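Local structure of taurocyamine kinase (4WOD) at residues Q2-Q7 with N53-G58; P285-A288 with N292-E295; R387-P392 with L440-C445; G569-N574 with F578-C583. The protein catalyses the reversible transfer of a phosphate group between ATP and taurocyamine, using magnesium as cofactor. The protein carries 4 engineered substitutions. All coordinates share one frame; numbering follows the deposited sequence.

Interaction 1. Residues Q2-Q7 with N53-G58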
loop_
_atom_site.group_PDB
_atom_site.type_symbol
_atom_site.label_atom_id
_atom_site.label_comp_id
_atom_site.label_asym_id
_atom_site.label_seq_id
_atom_site.Cartn_x
_atom_site.Cartn_y
_atom_site.Cartn_z
ATOM N N GLN A 2 19.529 26.930 21.441
ATOM C CA GLN A 2 19.188 26.458 22.771
ATOM C C GLN A 2 17.907 25.632 22.700
ATOM O O GLN A 2 16.869 26.114 22.226
ATOM C CB GLN A 2 19.018 27.623 23.748
ATOM C CG GLN A 2 20.154 28.646 23.778
ATOM C CD GLN A 2 19.845 29.792 24.730
ATOM O OE1 GLN A 2 18.676 30.108 24.973
ATOM N NE2 GLN A 2 20.885 30.408 25.287
ATOM N N VAL A 3 18.007 24.383 23.148
ATOM C CA VAL A 3 16.887 23.453 23.185
ATOM C C VAL A 3 16.807 22.782 24.556
ATOM O O VAL A 3 17.764 22.844 25.333
ATOM C CB VAL A 3 17.008 22.370 22.098
ATOM C CG1 VAL A 3 17.036 23.026 20.713
ATOM C CG2 VAL A 3 18.264 21.477 22.332
ATOM N N GLU A 4 15.675 22.138 24.843
ATOM C CA GLU A 4 15.501 21.390 26.100
ATOM C C GLU A 4 16.499 20.237 26.275
ATOM O O GLU A 4 17.102 19.754 25.302
ATOM C CB GLU A 4 14.078 20.823 26.193
ATOM C CG GLU A 4 13.002 21.871 26.053
ATOM C CD GLU A 4 11.696 21.506 26.755
ATOM O OE1 GLU A 4 10.644 21.992 26.288
ATOM O OE2 GLU A 4 11.720 20.774 27.775
ATOM N N SER A 5 16.669 19.791 27.518
ATOM C CA SER A 5 17.390 18.540 27.768
ATOM C C SER A 5 16.915 17.387 26.886
ATOM O O SER A 5 15.725 17.271 26.548
ATOM C CB SER A 5 17.278 18.133 29.239
ATOM O OG SER A 5 15.934 17.851 29.553
ATOM N N LEU A 6 17.870 16.550 26.497
ATOM C CA LEU A 6 17.573 15.335 25.751
ATOM C C LEU A 6 16.541 14.464 26.478
ATOM O O LEU A 6 15.595 13.965 25.862
ATOM C CB LEU A 6 18.861 14.543 25.502
ATOM C CG LEU A 6 18.774 13.248 24.692
ATOM C CD1 LEU A 6 18.305 13.528 23.264
ATOM C CD2 LEU A 6 20.127 12.553 24.717
ATOM N N GLN A 7 16.679 14.322 27.791
ATOM C CA GLN A 7 15.686 13.520 28.505
ATOM C C GLN A 7 14.281 14.114 28.376
ATOM O O GLN A 7 13.314 13.357 28.212
ATOM C CB GLN A 7 16.070 13.346 29.980
ATOM C CG GLN A 7 16.267 14.637 30.735
ATOM C CD GLN A 7 16.729 14.409 32.173
ATOM O OE1 GLN A 7 16.992 13.278 32.590
ATOM N NE2 GLN A 7 16.823 15.484 32.930
ATOM N N ASN A 53 11.706 16.593 16.239
ATOM C CA ASN A 53 10.768 15.478 16.389
ATOM C C ASN A 53 9.809 15.693 17.548
ATOM O O ASN A 53 8.671 15.227 17.515
ATOM C CB ASN A 53 11.503 14.163 16.579
ATOM C CG ASN A 53 12.326 13.785 15.376
ATOM O OD1 ASN A 53 13.556 13.704 15.455
ATOM N ND2 ASN A 53 11.656 13.537 14.250
ATOM N N ALA A 54 10.280 16.379 18.575
ATOM C CA ALA A 54 9.454 16.655 19.751
ATOM C C ALA A 54 8.264 17.546 19.426
ATOM O O ALA A 54 7.259 17.522 20.131
ATOM C CB ALA A 54 10.295 17.297 20.850
ATOM N N TYR A 55 8.383 18.358 18.379
ATOM C CA TYR A 55 7.359 19.357 18.091
ATOM C C TYR A 55 6.637 19.077 16.793
ATOM O O TYR A 55 5.575 19.624 16.554
ATOM C CB TYR A 55 7.974 20.752 18.072
ATOM C CG TYR A 55 8.649 21.027 19.387
ATOM C CD1 TYR A 55 7.901 21.168 20.552
ATOM C CD2 TYR A 55 10.029 21.095 19.482
ATOM C CE1 TYR A 55 8.517 21.392 21.773
ATOM C CE2 TYR A 55 10.655 21.319 20.699
ATOM C CZ TYR A 55 9.896 21.462 21.836
ATOM O OH TYR A 55 10.514 21.695 23.037
ATOM N N ASN A 56 7.219 18.222 15.965
ATOM C CA ASN A 56 6.580 17.828 14.719
ATOM C C ASN A 56 6.396 16.311 14.643
ATOM O O ASN A 56 7.244 15.594 14.108
ATOM C CB ASN A 56 7.401 18.341 13.540
ATOM C CG ASN A 56 7.576 19.847 13.581
ATOM O OD1 ASN A 56 8.568 20.358 14.115
ATOM N ND2 ASN A 56 6.598 20.570 13.043
ATOM N N PRO A 57 5.269 15.812 15.177
ATOM C CA PRO A 57 5.078 14.358 15.233
ATOM C C PRO A 57 5.002 13.669 13.863
ATOM O O PRO A 57 5.198 12.459 13.796
ATOM C CB PRO A 57 3.753 14.204 15.999
ATOM C CG PRO A 57 3.069 15.536 15.877
ATOM C CD PRO A 57 4.157 16.561 15.788
ATOM N N GLY A 58 4.749 14.424 12.798
ATOM C CA GLY A 58 4.670 13.843 11.468
ATOM C C GLY A 58 6.038 13.533 10.885
ATOM O O GLY A 58 6.158 12.764 9.937
HETATM O O HOH W 1 13.460 22.173 22.891
HETATM O O HOH W 2 9.579 24.081 24.452
#
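Tyr55 and Glu4 are the two residues that meet here, at the protein surface, with two waters between them. Along the segment 53-58, Asn53 comes first, tied by hydrogen bonds to Thr23 and Leu61. Ala54 follows: its CB lies over the rim of one face of the Tyr55 ring, 4.0 Å above the plane, while its side chain also packs on Leu9 and Ile13 of helix 6-14. Tyr55 then reaches across: with CG anti to the carbonyl carbon (chi1 -57°), the ring carries its hydroxyl towards the chain just ahead of that helix. Tyr55 OH lies 3.3 Å from Glu4 OE1, the carboxylate and ring planes being 46° apart. Two waters bridge the pair. One accepts from Glu4 N at 3.0 Å and, lying in the ring plane at its edge, is 3.0 Å from Tyr55 OH. The other donates to Glu4 OE1 at 3.0 Å and stands 2.9 Å from Tyr55 OH. The setting is the all-helical N-terminal domain of a phosphagen kinase, where the lead-in to helix 6-14 runs past the end of helix 46-55. Glu4 OE2 is hydrogen-bonded to Asn8, and Ser5, the N-cap of helix 6-14, bonds through OG to Asn8 N.

Interaction 2. Residues P285-A288 with N292-E295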
loop_
_atom_site.group_PDB
_atom_site.type_symbol
_atom_site.label_atom_id
_atom_site.label_comp_id
_atom_site.label_asym_id
_atom_site.label_seq_id
_atom_site.Cartn_x
_atom_site.Cartn_y
_atom_site.Cartn_z
ATOM N N PRO A 285 -2.549 9.408 -14.852
ATOM C CA PRO A 285 -3.805 9.263 -14.098
ATOM C C PRO A 285 -4.319 7.820 -13.992
ATOM O O PRO A 285 -4.887 7.464 -12.960
ATOM C CB PRO A 285 -4.796 10.122 -14.902
ATOM C CG PRO A 285 -4.257 10.086 -16.300
ATOM C CD PRO A 285 -2.755 10.158 -16.106
ATOM N N MET A 286 -4.135 7.002 -15.026
ATOM C CA MET A 286 -4.728 5.678 -14.990
ATOM C C MET A 286 -3.903 4.764 -14.112
ATOM O O MET A 286 -4.449 4.001 -13.324
ATOM C CB MET A 286 -4.880 5.103 -16.402
ATOM C CG MET A 286 -5.960 4.043 -16.495
ATOM S SD MET A 286 -6.692 3.944 -18.151
ATOM C CE MET A 286 -7.810 5.332 -18.099
ATOM N N LEU A 287 -2.578 4.869 -14.223
ATOM C CA LEU A 287 -1.675 4.114 -13.369
ATOM C C LEU A 287 -1.847 4.507 -11.903
ATOM O O LEU A 287 -1.851 3.644 -11.019
ATOM C CB LEU A 287 -0.219 4.337 -13.802
ATOM C CG LEU A 287 0.951 3.884 -12.930
ATOM C CD1 LEU A 287 1.004 2.363 -12.728
ATOM C CD2 LEU A 287 2.251 4.388 -13.569
ATOM N N ALA A 288 -1.993 5.807 -11.670
ATOM C CA ALA A 288 -2.136 6.356 -10.324
ATOM C C ALA A 288 -3.384 5.828 -9.632
ATOM O O ALA A 288 -3.485 5.856 -8.395
ATOM C CB ALA A 288 -2.183 7.872 -10.379
ATOM N N ASN A 292 -2.806 -0.826 -6.134
ATOM C CA ASN A 292 -1.448 -0.977 -5.654
ATOM C C ASN A 292 -0.424 -0.098 -6.403
ATOM O O ASN A 292 0.737 -0.492 -6.550
ATOM C CB ASN A 292 -1.032 -2.451 -5.742
ATOM C CG ASN A 292 -1.165 -3.007 -7.144
ATOM O OD1 ASN A 292 -1.950 -2.499 -7.946
ATOM N ND2 ASN A 292 -0.393 -4.050 -7.451
ATOM N N PHE A 293 -0.862 1.075 -6.861
ATOM C CA PHE A 293 0.004 2.087 -7.498
ATOM C C PHE A 293 1.343 2.251 -6.780
ATOM O O PHE A 293 2.399 2.063 -7.374
ATOM C CB PHE A 293 -0.736 3.436 -7.557
ATOM C CG PHE A 293 0.125 4.618 -7.980
ATOM C CD1 PHE A 293 0.780 4.628 -9.203
ATOM C CD2 PHE A 293 0.224 5.750 -7.166
ATOM C CE1 PHE A 293 1.550 5.730 -9.590
ATOM C CE2 PHE A 293 0.982 6.851 -7.546
ATOM C CZ PHE A 293 1.648 6.840 -8.761
ATOM N N LYS A 294 1.298 2.572 -5.491
ATOM C CA LYS A 294 2.530 2.709 -4.701
ATOM C C LYS A 294 3.435 1.472 -4.777
ATOM O O LYS A 294 4.653 1.596 -4.972
ATOM C CB LYS A 294 2.193 3.008 -3.235
ATOM C CG LYS A 294 1.439 4.320 -3.025
ATOM C CD LYS A 294 2.315 5.520 -3.347
ATOM C CE LYS A 294 1.581 6.856 -3.166
ATOM N NZ LYS A 294 1.206 7.144 -1.752
ATOM N N GLU A 295 2.854 0.285 -4.631
ATOM C CA GLU A 295 3.644 -0.933 -4.620
ATOM C C GLU A 295 4.248 -1.154 -5.996
ATOM O O GLU A 295 5.401 -1.576 -6.109
ATOM C CB GLU A 295 2.802 -2.142 -4.194
ATOM C CG GLU A 295 2.347 -2.125 -2.712
ATOM C CD GLU A 295 1.308 -1.029 -2.391
ATOM O OE1 GLU A 295 0.672 -0.487 -3.328
ATOM O OE2 GLU A 295 1.132 -0.698 -1.192
#
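Phe293 lays its ring against the backbone of Ala288 and the side chain of Leu287, and the contact is carried by these three residues. The chief interaction is a CH-pi contact: Ala288 CA sits 3.6 Å from the centroid of the Phe293 ring, only 14° off the ring normal, so it stands almost directly over the centre of one face. The ring is brought there by a first torsion that sets Phe293 CG opposite its own backbone N (chi1 170°). Apolar side-chain contacts flank this CH-pi contact. Leu287 CG approaches Phe293 CD1 to 3.8 Å, the two side chains crossing at about a right angle, and Ala288 CB lies 4.3 Å from Phe293 CZ. A polar atom also comes close, Leu287 O lying 3.3 Å from Phe293 CD1 on an oblique line to the ring. Partners outside the two segments complete the setting: Tyr319 meets the Phe293 ring edge-to-face, Pro304 of strand 302-306 packs on it, and Glu349 of helix 331-355 receives the backbone N-H groups of Met286 and Leu287. The arrangement is a short connection in the first catalytic domain, in which the weakly bonded helical turn 285-288, following strand 277-283, packs on the start of helix 293-299. Phe293 lies near Gly306, a predicted ATP-binding residue. Because the grip between the segments comes from dispersion and shape fit, it should depend on how closely the aromatic face matches the backbone at Ala288.

Interaction 3. Residues R387-P392 with L440-C445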
loop_
_atom_site.group_PDB
_atom_site.type_symbol
_atom_site.label_atom_id
_atom_site.label_comp_id
_atom_site.label_asym_id
_atom_site.label_seq_id
_atom_site.Cartn_x
_atom_site.Cartn_y
_atom_site.Cartn_z
ATOM N N ARG A 387 -3.434 -19.641 -12.679
ATOM C CA ARG A 387 -2.406 -19.838 -13.707
ATOM C C ARG A 387 -2.578 -21.121 -14.518
ATOM O O ARG A 387 -2.388 -21.132 -15.734
ATOM C CB ARG A 387 -1.017 -19.842 -13.067
ATOM C CG ARG A 387 0.070 -20.122 -14.067
ATOM C CD ARG A 387 1.453 -19.843 -13.527
ATOM N NE ARG A 387 2.418 -19.884 -14.617
ATOM C CZ ARG A 387 3.561 -20.569 -14.587
ATOM N NH1 ARG A 387 3.892 -21.267 -13.510
ATOM N NH2 ARG A 387 4.370 -20.555 -15.634
ATOM N N LYS A 388 -2.936 -22.204 -13.839
ATOM C CA LYS A 388 -3.016 -23.514 -14.475
ATOM C C LYS A 388 -3.941 -23.522 -15.699
ATOM O O LYS A 388 -3.655 -24.187 -16.700
ATOM C CB LYS A 388 -3.482 -24.556 -13.450
ATOM C CG LYS A 388 -3.490 -25.978 -13.949
ATOM C CD LYS A 388 -3.900 -26.908 -12.829
ATOM C CE LYS A 388 -4.154 -28.312 -13.330
ATOM N NZ LYS A 388 -4.547 -29.196 -12.199
ATOM N N TYR A 389 -5.041 -22.767 -15.637
ATOM C CA TYR A 389 -6.006 -22.798 -16.733
ATOM C C TYR A 389 -5.885 -21.598 -17.641
ATOM O O TYR A 389 -6.660 -21.455 -18.587
ATOM C CB TYR A 389 -7.428 -22.933 -16.181
ATOM C CG TYR A 389 -7.586 -24.301 -15.573
ATOM C CD1 TYR A 389 -7.860 -25.408 -16.376
ATOM C CD2 TYR A 389 -7.383 -24.504 -14.214
ATOM C CE1 TYR A 389 -7.961 -26.681 -15.838
ATOM C CE2 TYR A 389 -7.489 -25.767 -13.668
ATOM C CZ TYR A 389 -7.782 -26.852 -14.480
ATOM O OH TYR A 389 -7.869 -28.106 -13.926
ATOM N N LEU A 390 -4.894 -20.753 -17.375
ATOM C CA LEU A 390 -4.622 -19.631 -18.261
ATOM C C LEU A 390 -3.672 -20.080 -19.374
ATOM O O LEU A 390 -2.492 -19.725 -19.372
ATOM C CB LEU A 390 -4.026 -18.457 -17.497
ATOM C CG LEU A 390 -4.072 -17.125 -18.246
ATOM C CD1 LEU A 390 -5.497 -16.602 -18.318
ATOM C CD2 LEU A 390 -3.163 -16.100 -17.578
ATOM N N THR A 391 -4.195 -20.862 -20.316
ATOM C CA THR A 391 -3.374 -21.431 -21.391
ATOM C C THR A 391 -3.155 -20.415 -22.521
ATOM O O THR A 391 -3.838 -19.390 -22.581
ATOM C CB THR A 391 -4.010 -22.718 -21.965
ATOM O OG1 THR A 391 -5.272 -22.412 -22.570
ATOM C CG2 THR A 391 -4.195 -23.782 -20.872
ATOM N N PRO A 392 -2.173 -20.680 -23.406
ATOM C CA PRO A 392 -2.002 -19.837 -24.593
ATOM C C PRO A 392 -3.286 -19.676 -25.402
ATOM O O PRO A 392 -3.600 -18.574 -25.852
ATOM C CB PRO A 392 -0.945 -20.594 -25.395
ATOM C CG PRO A 392 -0.081 -21.214 -24.331
ATOM C CD PRO A 392 -1.028 -21.597 -23.220
ATOM N N LEU A 440 -13.166 -20.479 -16.766
ATOM C CA LEU A 440 -13.676 -20.688 -15.414
ATOM C C LEU A 440 -14.224 -22.106 -15.172
ATOM O O LEU A 440 -14.120 -22.623 -14.057
ATOM C CB LEU A 440 -14.751 -19.642 -15.086
ATOM C CG LEU A 440 -14.258 -18.196 -14.854
ATOM C CD1 LEU A 440 -15.412 -17.194 -14.871
ATOM C CD2 LEU A 440 -13.496 -18.082 -13.529
ATOM N N ASP A 441 -14.795 -22.746 -16.193
ATOM C CA ASP A 441 -15.463 -24.018 -15.952
ATOM C C ASP A 441 -14.491 -25.153 -15.619
ATOM O O ASP A 441 -14.727 -25.888 -14.670
ATOM C CB ASP A 441 -16.337 -24.421 -17.138
ATOM C CG ASP A 441 -17.206 -25.622 -16.821
ATOM O OD1 ASP A 441 -18.173 -25.458 -16.046
ATOM O OD2 ASP A 441 -16.915 -26.723 -17.325
ATOM N N PRO A 442 -13.391 -25.305 -16.387
ATOM C CA PRO A 442 -12.463 -26.359 -15.954
ATOM C C PRO A 442 -11.841 -26.059 -14.578
ATOM O O PRO A 442 -11.659 -26.971 -13.764
ATOM C CB PRO A 442 -11.391 -26.372 -17.063
ATOM C CG PRO A 442 -11.498 -25.047 -17.734
ATOM C CD PRO A 442 -12.971 -24.693 -17.666
ATOM N N LEU A 443 -11.558 -24.788 -14.324
ATOM C CA LEU A 443 -11.014 -24.336 -13.041
ATOM C C LEU A 443 -11.924 -24.692 -11.865
ATOM O O LEU A 443 -11.455 -25.105 -10.796
ATOM C CB LEU A 443 -10.787 -22.818 -13.084
ATOM C CG LEU A 443 -10.053 -22.141 -11.913
ATOM C CD1 LEU A 443 -9.275 -20.911 -12.404
ATOM C CD2 LEU A 443 -11.018 -21.765 -10.773
ATOM N N ILE A 444 -13.221 -24.473 -12.059
ATOM C CA ILE A 444 -14.243 -24.747 -11.050
ATOM C C ILE A 444 -14.330 -26.248 -10.799
ATOM O O ILE A 444 -14.318 -26.703 -9.660
ATOM C CB ILE A 444 -15.618 -24.185 -11.514
ATOM C CG1 ILE A 444 -15.644 -22.658 -11.370
ATOM C CG2 ILE A 444 -16.784 -24.818 -10.766
ATOM C CD1 ILE A 444 -16.765 -21.984 -12.166
ATOM N N CYS A 445 -14.401 -27.003 -11.889
ATOM C CA CYS A 445 -14.406 -28.457 -11.848
ATOM C C CYS A 445 -13.214 -29.022 -11.079
ATOM O O CYS A 445 -13.374 -29.916 -10.247
ATOM C CB CYS A 445 -14.422 -29.008 -13.267
ATOM S SG CYS A 445 -16.042 -28.881 -14.055
#
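A first torsion of -68°, with CG anti to the carbonyl carbon, swings the Tyr389 ring out from the end of helix 385-388 onto helix 437-448. There one face of the ring lies over the backbone joining Pro442 and Leu443. Leu443 N is 4.0 Å above the ring centre, and Leu443 CA makes a CH-pi contact, 4.1 Å from the centroid and 23° off the normal. Towards one rim, Pro442 CB touches Tyr389 CE1 at 3.7 Å, the two side chains running antiparallel alongside one another; over the other edge of that same face, Leu443 CB lies 4.0 Å from Tyr389 CD2. Lys388 CG lies over the rim of the opposite face. This joins two helical elements of the second N-terminal domain, beside an inverse gamma turn centred on Leu390, whose side chain packs on helices 369-376 and 409-418. Asp446, one turn beyond Pro442, takes a hydrogen bond from Tyr389 OH and a salt bridge from Lys388 NZ. The phenol is thus held by its apolar face and by its polar end at once: packing on the face sets the plane of the ring, and the bond to Asp446 fixes where the hydroxyl end lies.

Interaction 4. Residues G569-N574 with F578-C583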
loop_
_atom_site.group_PDB
_atom_site.type_symbol
_atom_site.label_atom_id
_atom_site.label_comp_id
_atom_site.label_asym_id
_atom_site.label_seq_id
_atom_site.Cartn_x
_atom_site.Cartn_y
_atom_site.Cartn_z
ATOM N N GLY A 569 -20.319 -1.548 4.835
ATOM C CA GLY A 569 -20.846 -1.447 6.184
ATOM C C GLY A 569 -21.069 -2.795 6.835
ATOM O O GLY A 569 -20.930 -3.838 6.202
ATOM N N ILE A 570 -21.403 -2.756 8.122
ATOM C CA ILE A 570 -21.684 -3.941 8.899
ATOM C C ILE A 570 -23.053 -3.786 9.548
ATOM O O ILE A 570 -23.342 -2.750 10.143
ATOM C CB ILE A 570 -20.612 -4.182 9.993
ATOM C CG1 ILE A 570 -19.218 -4.324 9.361
ATOM C CG2 ILE A 570 -20.959 -5.434 10.829
ATOM C CD1 ILE A 570 -18.099 -4.401 10.379
ATOM N N PHE A 571 -23.875 -4.829 9.427
ATOM C CA PHE A 571 -25.174 -4.924 10.098
ATOM C C PHE A 571 -25.110 -6.042 11.139
ATOM O O PHE A 571 -24.502 -7.077 10.902
ATOM C CB PHE A 571 -26.290 -5.212 9.079
ATOM C CG PHE A 571 -27.638 -5.531 9.698
ATOM C CD1 PHE A 571 -28.534 -4.520 9.985
ATOM C CD2 PHE A 571 -28.012 -6.849 9.955
ATOM C CE1 PHE A 571 -29.776 -4.801 10.552
ATOM C CE2 PHE A 571 -29.262 -7.150 10.517
ATOM C CZ PHE A 571 -30.140 -6.120 10.813
ATOM N N HIS A 572 -25.721 -5.840 12.299
ATOM C CA HIS A 572 -26.003 -6.985 13.147
ATOM C C HIS A 572 -27.177 -6.715 14.070
ATOM O O HIS A 572 -27.570 -5.567 14.281
ATOM C CB HIS A 572 -24.760 -7.421 13.953
ATOM C CG HIS A 572 -24.222 -6.391 14.901
ATOM N ND1 HIS A 572 -24.961 -5.858 15.939
ATOM C CD2 HIS A 572 -22.989 -5.832 14.995
ATOM C CE1 HIS A 572 -24.216 -4.997 16.612
ATOM N NE2 HIS A 572 -23.015 -4.965 16.062
ATOM N N ASN A 573 -27.736 -7.792 14.610
ATOM C CA ASN A 573 -28.806 -7.661 15.584
ATOM C C ASN A 573 -28.194 -7.318 16.946
ATOM O O ASN A 573 -26.960 -7.270 17.098
ATOM C CB ASN A 573 -29.662 -8.939 15.649
ATOM C CG ASN A 573 -28.861 -10.203 15.981
ATOM O OD1 ASN A 573 -27.647 -10.164 16.169
ATOM N ND2 ASN A 573 -29.563 -11.335 16.069
ATOM N N ASN A 574 -29.038 -7.032 17.927
ATOM C CA ASN A 574 -28.510 -6.594 19.206
ATOM C C ASN A 574 -27.629 -7.630 19.883
ATOM O O ASN A 574 -26.582 -7.285 20.459
ATOM C CB ASN A 574 -29.647 -6.204 20.147
ATOM C CG ASN A 574 -29.138 -5.507 21.391
ATOM O OD1 ASN A 574 -28.937 -6.134 22.430
ATOM N ND2 ASN A 574 -28.901 -4.202 21.281
ATOM N N PHE A 578 -26.620 -12.490 14.531
ATOM C CA PHE A 578 -26.927 -12.419 13.113
ATOM C C PHE A 578 -26.271 -11.150 12.574
ATOM O O PHE A 578 -26.511 -10.062 13.084
ATOM C CB PHE A 578 -28.451 -12.416 12.864
ATOM C CG PHE A 578 -28.812 -12.368 11.407
ATOM C CD1 PHE A 578 -28.719 -13.508 10.624
ATOM C CD2 PHE A 578 -29.215 -11.176 10.818
ATOM C CE1 PHE A 578 -29.038 -13.466 9.262
ATOM C CE2 PHE A 578 -29.540 -11.128 9.454
ATOM C CZ PHE A 578 -29.438 -12.269 8.685
ATOM N N LEU A 579 -25.406 -11.304 11.575
ATOM C CA LEU A 579 -24.617 -10.180 11.075
ATOM C C LEU A 579 -24.536 -10.253 9.559
ATOM O O LEU A 579 -24.603 -11.339 9.002
ATOM C CB LEU A 579 -23.199 -10.189 11.658
ATOM C CG LEU A 579 -23.019 -10.572 13.138
ATOM C CD1 LEU A 579 -22.779 -12.066 13.220
ATOM C CD2 LEU A 579 -21.878 -9.787 13.781
ATOM N N VAL A 580 -24.384 -9.099 8.913
ATOM C CA VAL A 580 -24.195 -9.049 7.466
ATOM C C VAL A 580 -23.073 -8.061 7.153
ATOM O O VAL A 580 -23.107 -6.922 7.603
ATOM C CB VAL A 580 -25.477 -8.622 6.701
ATOM C CG1 VAL A 580 -25.260 -8.770 5.182
ATOM C CG2 VAL A 580 -26.705 -9.451 7.144
ATOM N N TRP A 581 -22.065 -8.511 6.414
ATOM C CA TRP A 581 -21.044 -7.593 5.905
ATOM C C TRP A 581 -21.457 -7.157 4.505
ATOM O O TRP A 581 -21.712 -8.000 3.642
ATOM C CB TRP A 581 -19.670 -8.264 5.854
ATOM C CG TRP A 581 -18.776 -8.005 7.029
ATOM C CD1 TRP A 581 -17.579 -7.333 7.026
ATOM C CD2 TRP A 581 -18.996 -8.427 8.384
ATOM N NE1 TRP A 581 -17.049 -7.306 8.300
ATOM C CE2 TRP A 581 -17.896 -7.973 9.147
ATOM C CE3 TRP A 581 -20.017 -9.137 9.025
ATOM C CZ2 TRP A 581 -17.792 -8.212 10.522
ATOM C CZ3 TRP A 581 -19.907 -9.379 10.389
ATOM C CH2 TRP A 581 -18.807 -8.913 11.122
ATOM N N VAL A 582 -21.486 -5.855 4.261
ATOM C CA VAL A 582 -21.989 -5.338 2.993
ATOM C C VAL A 582 -20.828 -4.925 2.091
ATOM O O VAL A 582 -19.996 -4.093 2.467
ATOM C CB VAL A 582 -22.948 -4.158 3.215
ATOM C CG1 VAL A 582 -23.428 -3.600 1.886
ATOM C CG2 VAL A 582 -24.148 -4.612 4.055
ATOM N N CYS A 583 -20.761 -5.565 0.925
ATOM C CA CYS A 583 -19.838 -5.182 -0.135
ATOM C C CYS A 583 -18.347 -5.275 0.220
ATOM O O CYS A 583 -17.563 -4.370 -0.122
ATOM C CB CYS A 583 -20.144 -3.755 -0.602
ATOM S SG CYS A 583 -19.474 -3.402 -2.243
#
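Ile570 and Trp581 run alongside each other in one direction, with Ile570 CG1 over the indole face, 3.9 Å from the centroid of the five-membered ring. On this face of the hairpin His572 CB meets Leu579 CG at 3.7 Å, and His572 ND1 turns back to donate to Asn573 O at 2.7 Å. The other face carries Phe571, Val580 and Val582. The Phe571 and Phe578 rings cross obliquely and meet at their edges, CE2 of Phe571 4.0 Å from CD2 of Phe578. The strands are antiparallel (169°); Phe571 N donates to Val580 O almost straight (2.9 Å, 174°). Near the turn, Asn573 CG stands between its backbone N and carbonyl carbon (chi1 57°), bringing OD1 back to accept from Phe578 N at 3.0 Å, above the amide plane; Asn573 N donates to Phe578 O at 3.0 Å, and ND2 bonds to Glu522 O. Arg589, a predicted ATP-binding residue, makes a cation-pi contact with Trp581, whose NE1 bonds to Leu547 O. In the antiparallel sheet of the second catalytic domain, strand 525-529 flanks 569-573 and strand 588-595 flanks 578-582, while helix 502-517 covers the face bearing Phe571 and Val580.

Interactions 1 and 3 belong to the N-terminal helical domains of the two repeats, interactions 2 and 4 to their catalytic domains. Interaction 1 is a surface contact, largely bridged by water, and interaction 3 is partly buried, a ring on a helix backbone. Interactions 2 and 4 are buried; the former is apolar and aromatic without hydrogen bonds between its segments, whereas the latter adds main-chain hydrogen bonding of a sheet to its side-chain contacts. None shares an element with another. Interactions 1 and 3 lie on opposite sides of the chain's centre, about 59 Å apart between centres, while interaction 2 is the most central, its centre about 10 Å from that of the chain.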